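Long-range contacts in hypothetical glycoside hydrolase (Parabacteroides distasonis, PDB 3TAW), which is a hypothetical glycoside hydrolase of unestablished function whose sequence family characteristically adopts a five-bladed beta-propeller fold: residues D49-A54 with M65-D70; R79-G84 with G117-R122; P100-A105 with W156-P161; E111-G116 with Y135-R140. All blocks are in the same frame, centred on the assembly; numbering follows the deposited sequence.

Contact 1: residues D49-A54 with M65-D70; sequences DTFNPA and MYRAED
Arg67 runs alongside the ring of Phe51 in the same direction, with guanidinium and ring planes 33° apart. Arg67 CD stands over one ring face, 4.0 Å from the Phe51 centroid in a CH-pi contact, and Arg67 NE comes within 3.4 Å of Phe51 CZ. The reach is long because CG is anti to the backbone N (chi1 -179°) and the chain stays extended as far as NE. Glu69 arrives at the edge instead: its OE1 is 3.5 Å from Phe51 CE1, with the carboxylate turned 76° from the ring. A weakly aligned salt bridge joins Arg67 NH2 to Glu69 OE2 at 2.9 Å, while Asp120 takes NH1 and Ser81 meets NE, which fixes the guanidinium's rotation. Asp49, held through OD1 by Ser343, brings OD2 to 4.1 Å from Glu69 OE1; Arg79 bridges both acids and would offset their repulsion. On the opposite face of the sheet, Thr50 CG2 rests 3.8 Å from Tyr66 CE2. Backbone bonds pair Asp49 with Glu69 and Phe51 with Arg67, then a beta bulge shifts the pairing before Ala54 meets Met65. This is an antiparallel beta hairpin joining the first two strands of a four-stranded propeller blade.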
# COMPACT_ATOMS: atom_id res chain seq x y z
N ASP A 49 -0.63 -2.66 17.35
CA ASP A 49 -1.41 -2.88 16.12
C ASP A 49 -0.49 -3.36 15.01
O ASP A 49 0.64 -2.92 14.92
CB ASP A 49 -2.10 -1.59 15.70
CG ASP A 49 -3.15 -1.11 16.71
OD1 ASP A 49 -4.26 -1.67 16.73
OD2 ASP A 49 -2.86 -0.16 17.50
N THR A 50 -0.98 -4.26 14.16
CA THR A 50 -0.21 -4.83 13.04
C THR A 50 -1.15 -4.81 11.84
O THR A 50 -2.13 -5.55 11.81
CB THR A 50 0.24 -6.28 13.33
OG1 THR A 50 -0.87 -7.07 13.75
CG2 THR A 50 1.35 -6.29 14.39
N PHE A 51 -0.84 -3.96 10.85
CA PHE A 51 -1.83 -3.68 9.81
C PHE A 51 -1.15 -3.28 8.50
O PHE A 51 -0.02 -3.71 8.28
CB PHE A 51 -2.88 -2.65 10.34
CG PHE A 51 -2.31 -1.31 10.82
CD1 PHE A 51 -1.55 -1.21 12.00
CD2 PHE A 51 -2.64 -0.14 10.16
CE1 PHE A 51 -1.07 0.00 12.44
CE2 PHE A 51 -2.18 1.11 10.61
CZ PHE A 51 -1.40 1.19 11.75
N ASN A 52 -1.88 -2.59 7.62
CA ASN A 52 -1.41 -1.99 6.34
C ASN A 52 -0.14 -2.63 5.78
O ASN A 52 0.95 -2.08 5.92
CB ASN A 52 -1.27 -0.48 6.49
CG ASN A 52 -2.60 0.19 6.71
OD1 ASN A 52 -3.62 -0.51 6.80
ND2 ASN A 52 -2.62 1.53 6.81
N PRO A 53 -0.30 -3.79 5.15
CA PRO A 53 0.86 -4.61 4.81
C PRO A 53 1.27 -4.54 3.34
O PRO A 53 0.42 -4.42 2.45
CB PRO A 53 0.34 -6.01 5.10
CG PRO A 53 -1.10 -5.94 4.64
CD PRO A 53 -1.56 -4.57 5.08
N ALA A 54 2.56 -4.67 3.09
CA ALA A 54 3.06 -4.97 1.75
C ALA A 54 3.18 -6.47 1.61
O ALA A 54 3.25 -7.18 2.62
CB ALA A 54 4.40 -4.35 1.54
N MSE A 65 5.21 -7.91 4.63
CA MSE A 65 5.88 -6.95 5.49
C MSE A 65 4.81 -6.03 6.07
O MSE A 65 4.31 -5.12 5.41
CB MSE A 65 6.99 -6.20 4.73
CG MSE A 65 8.12 -7.14 4.34
SE MSE A 65 9.67 -6.23 3.60
CE MSE A 65 10.26 -5.09 5.03
N TYR A 66 4.42 -6.31 7.30
CA TYR A 66 3.29 -5.62 7.92
C TYR A 66 3.73 -4.37 8.66
O TYR A 66 4.84 -4.29 9.21
CB TYR A 66 2.52 -6.56 8.82
CG TYR A 66 3.33 -7.28 9.88
CD1 TYR A 66 3.96 -8.50 9.60
CD2 TYR A 66 3.45 -6.78 11.16
CE1 TYR A 66 4.70 -9.19 10.58
CE2 TYR A 66 4.16 -7.44 12.13
CZ TYR A 66 4.81 -8.66 11.83
OH TYR A 66 5.50 -9.35 12.79
N ARG A 67 2.85 -3.37 8.66
CA ARG A 67 3.08 -2.18 9.45
C ARG A 67 2.80 -2.52 10.89
O ARG A 67 1.70 -2.92 11.21
CB ARG A 67 2.16 -1.04 9.00
CG ARG A 67 2.39 0.24 9.79
CD ARG A 67 1.42 1.34 9.36
NE ARG A 67 1.39 2.45 10.29
CZ ARG A 67 0.63 3.55 10.15
NH1 ARG A 67 -0.15 3.71 9.09
NH2 ARG A 67 0.67 4.49 11.08
N ALA A 68 3.81 -2.37 11.75
CA ALA A 68 3.65 -2.68 13.17
C ALA A 68 3.83 -1.40 13.97
O ALA A 68 4.74 -0.62 13.71
CB ALA A 68 4.70 -3.70 13.62
N GLU A 69 2.95 -1.20 14.94
CA GLU A 69 3.05 -0.04 15.81
C GLU A 69 3.27 -0.46 17.25
O GLU A 69 2.64 -1.41 17.74
CB GLU A 69 1.79 0.81 15.71
CG GLU A 69 1.73 1.69 14.47
CD GLU A 69 0.52 2.62 14.46
OE1 GLU A 69 -0.53 2.23 15.05
OE2 GLU A 69 0.61 3.73 13.87
N ASP A 70 4.18 0.25 17.91
CA ASP A 70 4.35 0.10 19.34
C ASP A 70 3.29 0.90 20.12
O ASP A 70 2.41 1.54 19.52
CB ASP A 70 5.78 0.44 19.75
CG ASP A 70 6.18 1.88 19.46
OD1 ASP A 70 5.32 2.79 19.45
OD2 ASP A 70 7.39 2.11 19.31

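Contact 2: residues R79-G84 with G117-R122; sequences RTSRLG and GTEDPR. With EDO (1,2-ethanediol), chain P.
Ser81 and Glu119 meet where two strands approach steeply, and the glutamate is the side chain to follow. Its CB leads away from 79-84, but with CG anti to the carbonyl carbon (chi1 -48°) the chain passes the serine: Glu119 CG lies 3.7 Å from Ser81 OG. Beyond CG the chain is extended; Glu119 CD lies 3.5 Å from O2 of a bound 1,2-ethanediol, and its two oxygens go separate ways. Glu119 OE2 accepts from a water at 2.7 Å, and that water accepts in turn from Ser81 OG at 2.8 Å; the same hydroxyl also meets Arg67 NE. Glu119 OE1 takes a hydrogen bond from O2 of the ethanediol at 2.6 Å, a molecule that Lys177 holds as well. The backbones belong to two successive four-stranded sheets, consistent with adjoining blades of a beta-propeller, and strands 81-83 and 117-119 are inclined at 67°, so they share a single bridge. At that bridge Thr118 N bonds to Ser81 O at 2.9 Å, nearly straight at the hydrogen yet with the donor 50° above the carbonyl plane. Gly117, lacking a side chain, lets its CA come close to the same oxygen. Farther along, Leu83 and Pro121 lie alongside one another, oppositely directed, Leu83 CD1 being 3.8 Å from Pro121 CB. Leu83 CD2 packs 3.5 Å from Thr118 O, a buried carbonyl oxygen without a polar partner in the model.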
# COMPACT_ATOMS: atom_id res chain seq x y z
N ARG A 79 2.48 7.16 17.32
CA ARG A 79 3.47 6.18 17.84
C ARG A 79 4.57 5.94 16.79
O ARG A 79 4.83 6.83 15.99
CB ARG A 79 2.76 4.90 18.29
CG ARG A 79 1.85 4.22 17.28
CD ARG A 79 0.36 4.67 17.40
NE ARG A 79 -0.19 4.20 18.66
CZ ARG A 79 -0.79 3.03 18.87
NH1 ARG A 79 -1.03 2.15 17.87
NH2 ARG A 79 -1.17 2.73 20.09
N THR A 80 5.26 4.80 16.84
CA THR A 80 6.32 4.53 15.87
C THR A 80 5.94 3.30 15.07
O THR A 80 5.63 2.25 15.64
CB THR A 80 7.70 4.32 16.53
OG1 THR A 80 8.03 5.47 17.33
CG2 THR A 80 8.80 4.10 15.47
N SER A 81 6.01 3.44 13.74
CA SER A 81 5.75 2.33 12.82
C SER A 81 7.06 1.74 12.34
O SER A 81 8.03 2.46 12.09
CB SER A 81 4.94 2.81 11.60
OG SER A 81 3.61 3.19 11.97
N ARG A 82 7.10 0.41 12.28
CA ARG A 82 8.22 -0.38 11.80
C ARG A 82 7.61 -1.53 10.98
O ARG A 82 6.42 -1.84 11.14
CB ARG A 82 9.05 -0.91 12.98
CG ARG A 82 9.61 0.19 13.86
CD ARG A 82 10.42 -0.35 15.03
NE ARG A 82 10.94 0.69 15.91
CZ ARG A 82 10.28 1.22 16.94
NH1 ARG A 82 9.02 0.88 17.22
NH2 ARG A 82 10.87 2.14 17.70
N LEU A 83 8.40 -2.14 10.10
CA LEU A 83 7.89 -3.20 9.27
C LEU A 83 8.39 -4.56 9.71
O LEU A 83 9.60 -4.79 9.80
CB LEU A 83 8.30 -2.98 7.81
CG LEU A 83 7.99 -1.62 7.21
CD1 LEU A 83 8.34 -1.58 5.74
CD2 LEU A 83 6.52 -1.15 7.48
N GLY A 84 7.44 -5.45 9.92
CA GLY A 84 7.71 -6.85 10.21
C GLY A 84 8.02 -7.64 8.97
O GLY A 84 7.94 -7.13 7.85
N GLY A 117 8.54 6.92 12.31
CA GLY A 117 8.98 5.70 11.64
C GLY A 117 8.52 5.53 10.20
O GLY A 117 8.39 6.50 9.44
N THR A 118 8.30 4.28 9.81
CA THR A 118 8.19 3.90 8.43
C THR A 118 6.83 3.22 8.23
O THR A 118 6.65 2.10 8.67
CB THR A 118 9.37 2.94 8.06
OG1 THR A 118 9.32 1.76 8.87
CG2 THR A 118 10.72 3.61 8.28
N GLU A 119 5.89 3.89 7.55
CA GLU A 119 4.51 3.42 7.44
C GLU A 119 4.14 2.89 6.05
O GLU A 119 4.78 3.24 5.06
CB GLU A 119 3.52 4.56 7.73
CG GLU A 119 3.79 5.38 8.99
CD GLU A 119 2.80 6.50 9.17
OE1 GLU A 119 2.13 6.91 8.15
OE2 GLU A 119 2.69 7.01 10.31
N ASP A 120 3.08 2.09 6.01
CA ASP A 120 2.29 1.87 4.80
C ASP A 120 3.12 1.52 3.58
O ASP A 120 3.12 2.23 2.56
CB ASP A 120 1.42 3.09 4.55
CG ASP A 120 0.36 3.30 5.62
OD1 ASP A 120 0.27 2.48 6.57
OD2 ASP A 120 -0.44 4.26 5.47
N PRO A 121 3.84 0.39 3.67
CA PRO A 121 4.72 -0.09 2.60
C PRO A 121 3.93 -0.66 1.40
O PRO A 121 2.85 -1.23 1.57
CB PRO A 121 5.47 -1.20 3.27
CG PRO A 121 4.51 -1.76 4.27
CD PRO A 121 3.81 -0.55 4.82
N ARG A 122 4.48 -0.48 0.21
CA ARG A 122 4.14 -1.30 -0.95
C ARG A 122 5.44 -1.78 -1.54
O ARG A 122 6.44 -1.03 -1.61
CB ARG A 122 3.39 -0.53 -2.05
CG ARG A 122 1.93 -0.31 -1.82
CD ARG A 122 1.70 0.91 -1.01
NE ARG A 122 0.29 1.33 -0.91
CZ ARG A 122 -0.17 2.04 0.11
NH1 ARG A 122 0.64 2.41 1.07
NH2 ARG A 122 -1.45 2.37 0.18
C1 EDO P . 0.36 11.25 9.06
O1 EDO P . 0.02 11.54 7.69
C2 EDO P . 1.27 10.04 9.07
O2 EDO P . 0.86 9.15 8.03
O HOH W 1 3.72 5.88 12.54

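Contact 3: residues P100-A105 with W156-P161; sequences PAFYPA and WTKFGP. With EDO (1,2-ethanediol), chain N; ACT (acetate ion), chain E.
Phe102 drives its edge into the face of Trp156. The pair is T-shaped, with planes 80° apart and the Phe102 ring centroid 4.9 Å from that of the indole's five-membered ring; the touching atoms are Phe102 CD1 and Trp156 CD1, at 3.6 Å. The phenyl reaches the indole with CG anti to its own backbone N (chi1 -158°). Lys158 comes in beside this pair with its chain extended beyond CG, its CE 3.7 Å from Phe102 CZ. Its ammonium lies too far from the ring for more than a weak cation-pi attraction and goes to a carbonyl instead, Lys158 NZ donating to Tyr103 O at 2.9 Å.

A bound 1,2-ethanediol fills out the first shell: its O2 sits over a face of the Phe102 ring, accepts from Tyr103 N at 2.9 Å and donates to Tyr103 O, while its carbons lie over the Tyr103 ring. The hydroxyl of that tyrosine points on to an acetate ion, with OH 2.6 Å from OXT.

In the next shell, Asp107 and Glu113 form salt bridges with Lys158 NZ and so anchor the tip of its long chain. Tyr135 makes another edge-to-face pair with Phe102, and Leu133 and Ala148 pack against both Phe102 and Trp156. Ala101 and Phe102 form a classic beta bulge facing Leu83, which ties the loop to strand 81-88. The loop thus runs from strand 95-96 of one sheet toward helix 110-113, lying against strand 157-161, the outermost strand of the following sheet, next to strand 143-150.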
# COMPACT_ATOMS: atom_id res chain seq x y z
N PRO A 100 12.06 -6.52 13.49
CA PRO A 100 11.56 -5.88 12.28
C PRO A 100 12.64 -5.81 11.19
O PRO A 100 13.85 -5.70 11.48
CB PRO A 100 11.13 -4.49 12.76
CG PRO A 100 12.03 -4.23 13.97
CD PRO A 100 12.23 -5.58 14.62
N ALA A 101 12.21 -5.89 9.93
CA ALA A 101 13.13 -5.86 8.79
C ALA A 101 13.38 -4.44 8.25
O ALA A 101 14.34 -4.23 7.49
CB ALA A 101 12.62 -6.76 7.68
N PHE A 102 12.53 -3.50 8.64
CA PHE A 102 12.64 -2.09 8.20
C PHE A 102 12.13 -1.19 9.31
O PHE A 102 11.12 -1.49 9.95
CB PHE A 102 11.84 -1.91 6.92
CG PHE A 102 12.26 -0.73 6.10
CD1 PHE A 102 13.34 -0.81 5.26
CD2 PHE A 102 11.55 0.46 6.16
CE1 PHE A 102 13.75 0.28 4.49
CE2 PHE A 102 11.95 1.56 5.39
CZ PHE A 102 13.03 1.46 4.54
N TYR A 103 12.88 -0.12 9.58
CA TYR A 103 12.62 0.70 10.76
C TYR A 103 13.43 1.99 10.71
O TYR A 103 14.43 2.07 9.98
CB TYR A 103 12.99 -0.09 12.04
CG TYR A 103 14.30 -0.80 11.92
CD1 TYR A 103 15.49 -0.15 12.20
CD2 TYR A 103 14.36 -2.12 11.46
CE1 TYR A 103 16.71 -0.80 12.06
CE2 TYR A 103 15.55 -2.77 11.30
CZ TYR A 103 16.74 -2.10 11.60
OH TYR A 103 17.95 -2.72 11.44
N PRO A 104 13.00 3.00 11.48
CA PRO A 104 13.78 4.22 11.55
C PRO A 104 15.07 3.97 12.35
O PRO A 104 15.10 3.09 13.22
CB PRO A 104 12.85 5.18 12.31
CG PRO A 104 12.04 4.29 13.19
CD PRO A 104 11.81 3.05 12.35
N ALA A 105 16.13 4.72 12.05
CA ALA A 105 17.42 4.46 12.65
C ALA A 105 18.24 5.74 12.61
O ALA A 105 17.77 6.76 12.11
CB ALA A 105 18.13 3.33 11.90
N TRP A 156 18.66 -3.33 3.16
CA TRP A 156 18.02 -2.25 2.43
C TRP A 156 18.93 -1.04 2.28
O TRP A 156 19.70 -0.71 3.19
CB TRP A 156 16.73 -1.78 3.13
CG TRP A 156 15.65 -2.77 3.21
CD1 TRP A 156 15.36 -3.61 4.24
CD2 TRP A 156 14.67 -3.00 2.21
NE1 TRP A 156 14.26 -4.37 3.94
CE2 TRP A 156 13.80 -4.01 2.70
CE3 TRP A 156 14.43 -2.46 0.94
CZ2 TRP A 156 12.72 -4.48 1.95
CZ3 TRP A 156 13.35 -2.94 0.20
CH2 TRP A 156 12.51 -3.95 0.71
N THR A 157 18.83 -0.38 1.13
CA THR A 157 19.38 0.95 0.92
C THR A 157 18.24 1.96 0.84
O THR A 157 17.33 1.81 0.02
CB THR A 157 20.21 0.98 -0.36
OG1 THR A 157 21.30 0.06 -0.20
CG2 THR A 157 20.77 2.39 -0.66
N LYS A 158 18.27 2.96 1.73
CA LYS A 158 17.27 4.02 1.74
C LYS A 158 17.75 5.15 0.83
O LYS A 158 18.86 5.68 1.02
CB LYS A 158 17.04 4.55 3.15
CG LYS A 158 16.43 3.53 4.11
CD LYS A 158 16.15 4.15 5.46
CE LYS A 158 15.68 3.12 6.48
NZ LYS A 158 15.51 3.67 7.86
N PHE A 159 16.93 5.53 -0.15
CA PHE A 159 17.28 6.61 -1.07
C PHE A 159 16.59 7.94 -0.78
O PHE A 159 16.89 8.96 -1.43
CB PHE A 159 16.99 6.17 -2.51
CG PHE A 159 17.89 5.08 -2.99
CD1 PHE A 159 19.13 5.38 -3.53
CD2 PHE A 159 17.51 3.74 -2.88
CE1 PHE A 159 19.99 4.37 -3.95
CE2 PHE A 159 18.36 2.72 -3.33
CZ PHE A 159 19.60 3.04 -3.86
N GLY A 160 15.73 7.95 0.22
CA GLY A 160 15.01 9.15 0.61
C GLY A 160 13.74 9.39 -0.17
O GLY A 160 13.29 8.53 -0.94
N PRO A 161 13.15 10.58 0.01
CA PRO A 161 11.86 10.90 -0.58
C PRO A 161 11.83 10.77 -2.10
O PRO A 161 12.78 11.17 -2.79
CB PRO A 161 11.64 12.37 -0.17
CG PRO A 161 12.42 12.50 1.13
CD PRO A 161 13.63 11.65 0.91
C1 EDO N . 16.94 -1.46 8.19
O1 EDO N . 17.13 -1.57 6.78
C2 EDO N . 16.50 -0.04 8.48
O2 EDO N . 15.20 0.19 7.92
C ACT E . 20.33 -1.49 13.51
O ACT E . 19.63 -2.23 14.25
OXT ACT E . 20.15 -1.54 12.26
CH3 ACT E . 21.36 -0.55 14.08

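Contact 4: residues E111-G116 with Y135-R140; sequences ENECPG and YTQWNR. With EDO (1,2-ethanediol), chain L.
Helix 110-113, which leads into strand 117-125, is fastened to strand 131-138 by Asn112 and Glu113, which share the amide of Gln137. Asn112 ND2 donates to Gln137 OE1 at 3.0 Å, the two amide planes nearly perpendicular (88°), and also meets a bound 1,2-ethanediol. From its other end, Gln137 NE2 donates to Glu113 OE2 at 2.9 Å, on the anti side and tilted out of the carboxylate plane; Gln109 is a further partner of this nitrogen. Two donors grip Glu113 OE2, since Tyr135 OH reaches it at 2.6 Å from the edge of the tyrosine ring. The other oxygen, OE1, is held from strand 157-161.

Two weaker bonds flank these: Asn139 ND2 to helix residue Glu111 O, 3.3 Å, and, past the helix, Gly116 N to Trp138 O, 2.9 Å and strongly bent. Asn139 OD1 accepts from the backbone N of Lys141 and of Val142. A cis peptide precedes Pro115, whose CG packs over the Arg140 guanidinium, 3.6 Å from Arg140 NE. That group is anchored through NH1 to the backbone of Arg79. A helical turn and cis-proline bend carrying the chain from one four-stranded sheet into the next fits the blade-to-blade connection of a beta-propeller.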
# COMPACT_ATOMS: atom_id res chain seq x y z
N GLU A 111 16.10 12.28 10.12
CA GLU A 111 15.23 13.45 10.34
C GLU A 111 13.82 13.25 9.80
O GLU A 111 12.86 13.69 10.42
CB GLU A 111 15.82 14.73 9.74
CG GLU A 111 15.14 15.98 10.31
CD GLU A 111 15.54 17.26 9.61
OE1 GLU A 111 15.88 17.23 8.40
OE2 GLU A 111 15.51 18.32 10.27
N ASN A 112 13.71 12.58 8.66
CA ASN A 112 12.41 12.40 8.02
C ASN A 112 11.58 11.30 8.68
O ASN A 112 10.35 11.29 8.57
CB ASN A 112 12.56 12.07 6.55
CG ASN A 112 13.00 13.25 5.71
OD1 ASN A 112 13.34 14.33 6.23
ND2 ASN A 112 12.99 13.05 4.39
N GLU A 113 12.26 10.37 9.35
CA GLU A 113 11.63 9.15 9.88
C GLU A 113 11.51 9.09 11.40
O GLU A 113 10.90 8.17 11.92
CB GLU A 113 12.40 7.93 9.37
CG GLU A 113 12.26 7.74 7.88
CD GLU A 113 13.06 6.57 7.32
OE1 GLU A 113 13.72 5.83 8.08
OE2 GLU A 113 13.02 6.42 6.08
N CYS A 114 12.10 10.07 12.09
CA CYS A 114 12.08 10.15 13.56
C CYS A 114 11.06 11.19 14.01
O CYS A 114 11.09 12.32 13.54
CB CYS A 114 13.44 10.56 14.11
SG CYS A 114 13.50 10.75 15.93
N PRO A 115 10.18 10.82 14.95
CA PRO A 115 9.97 9.55 15.67
C PRO A 115 8.88 8.63 15.15
O PRO A 115 8.67 7.55 15.73
CB PRO A 115 9.60 10.04 17.08
CG PRO A 115 8.76 11.26 16.80
CD PRO A 115 9.32 11.88 15.52
N GLY A 116 8.19 9.00 14.07
CA GLY A 116 7.01 8.27 13.63
C GLY A 116 7.32 7.01 12.84
O GLY A 116 6.47 6.11 12.73
N TYR A 135 7.20 3.74 0.74
CA TYR A 135 6.66 3.83 2.09
C TYR A 135 6.60 5.28 2.54
O TYR A 135 7.13 6.17 1.86
CB TYR A 135 7.53 3.01 3.07
CG TYR A 135 8.93 3.57 3.28
CD1 TYR A 135 9.94 3.33 2.37
CD2 TYR A 135 9.24 4.32 4.41
CE1 TYR A 135 11.23 3.85 2.55
CE2 TYR A 135 10.52 4.83 4.62
CZ TYR A 135 11.50 4.59 3.69
OH TYR A 135 12.76 5.06 3.91
N THR A 136 5.93 5.51 3.66
CA THR A 136 5.81 6.85 4.21
C THR A 136 6.80 7.06 5.34
O THR A 136 6.87 6.26 6.27
CB THR A 136 4.42 7.08 4.81
OG1 THR A 136 3.42 6.67 3.89
CG2 THR A 136 4.23 8.58 5.22
N GLN A 137 7.57 8.13 5.25
CA GLN A 137 8.43 8.59 6.35
C GLN A 137 7.59 9.51 7.21
O GLN A 137 6.95 10.44 6.68
CB GLN A 137 9.63 9.36 5.81
CG GLN A 137 10.47 8.60 4.79
CD GLN A 137 11.65 9.41 4.34
OE1 GLN A 137 11.49 10.54 3.83
NE2 GLN A 137 12.86 8.86 4.52
N TRP A 138 7.56 9.28 8.52
CA TRP A 138 6.76 10.14 9.41
C TRP A 138 7.60 10.65 10.55
O TRP A 138 8.14 9.87 11.34
CB TRP A 138 5.56 9.39 9.94
CG TRP A 138 4.56 10.12 10.81
CD1 TRP A 138 3.93 9.61 11.91
CD2 TRP A 138 3.99 11.45 10.62
NE1 TRP A 138 3.05 10.51 12.41
CE2 TRP A 138 3.05 11.64 11.64
CE3 TRP A 138 4.18 12.46 9.68
CZ2 TRP A 138 2.32 12.83 11.77
CZ3 TRP A 138 3.44 13.63 9.79
CH2 TRP A 138 2.53 13.80 10.84
N ASN A 139 7.71 11.97 10.62
CA ASN A 139 8.46 12.63 11.66
C ASN A 139 7.57 13.54 12.50
O ASN A 139 8.08 14.45 13.18
CB ASN A 139 9.61 13.42 11.05
CG ASN A 139 9.13 14.56 10.18
OD1 ASN A 139 7.93 14.77 9.98
ND2 ASN A 139 10.08 15.33 9.67
N ARG A 140 6.26 13.29 12.45
CA ARG A 140 5.23 14.11 13.14
C ARG A 140 5.07 15.52 12.59
O ARG A 140 4.36 16.32 13.18
CB ARG A 140 5.49 14.23 14.64
CG ARG A 140 5.75 12.95 15.32
CD ARG A 140 4.60 12.48 16.18
NE ARG A 140 5.14 11.46 17.05
CZ ARG A 140 5.08 10.14 16.84
NH1 ARG A 140 4.42 9.61 15.80
NH2 ARG A 140 5.66 9.33 17.72
C1 EDO L . 13.58 16.52 3.59
O1 EDO L . 13.63 15.40 2.70
C2 EDO L . 13.33 17.81 2.83
O2 EDO L . 14.40 18.11 1.93

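Overall arrangement
Contacts 1 and 2 are wholly buried, whereas contacts 3 and 4 are only partly so and lie farther from the centre of the chain. Contact 1 stays within one sheet and rests on antiparallel backbone pairing, interrupted by one bulge; the other three join that sheet or its outgoing connection to the next sheet, with few or no backbone bonds. A salt bridge also links the two inner contacts. Aromatic packing dominates contact 3 and amide-carboxylate bonding contact 4, and these two likewise meet through a salt bridge. Strand 81-88 ties contact 2 to contact 3, and contact 4 nests within the loop that contact 3 closes.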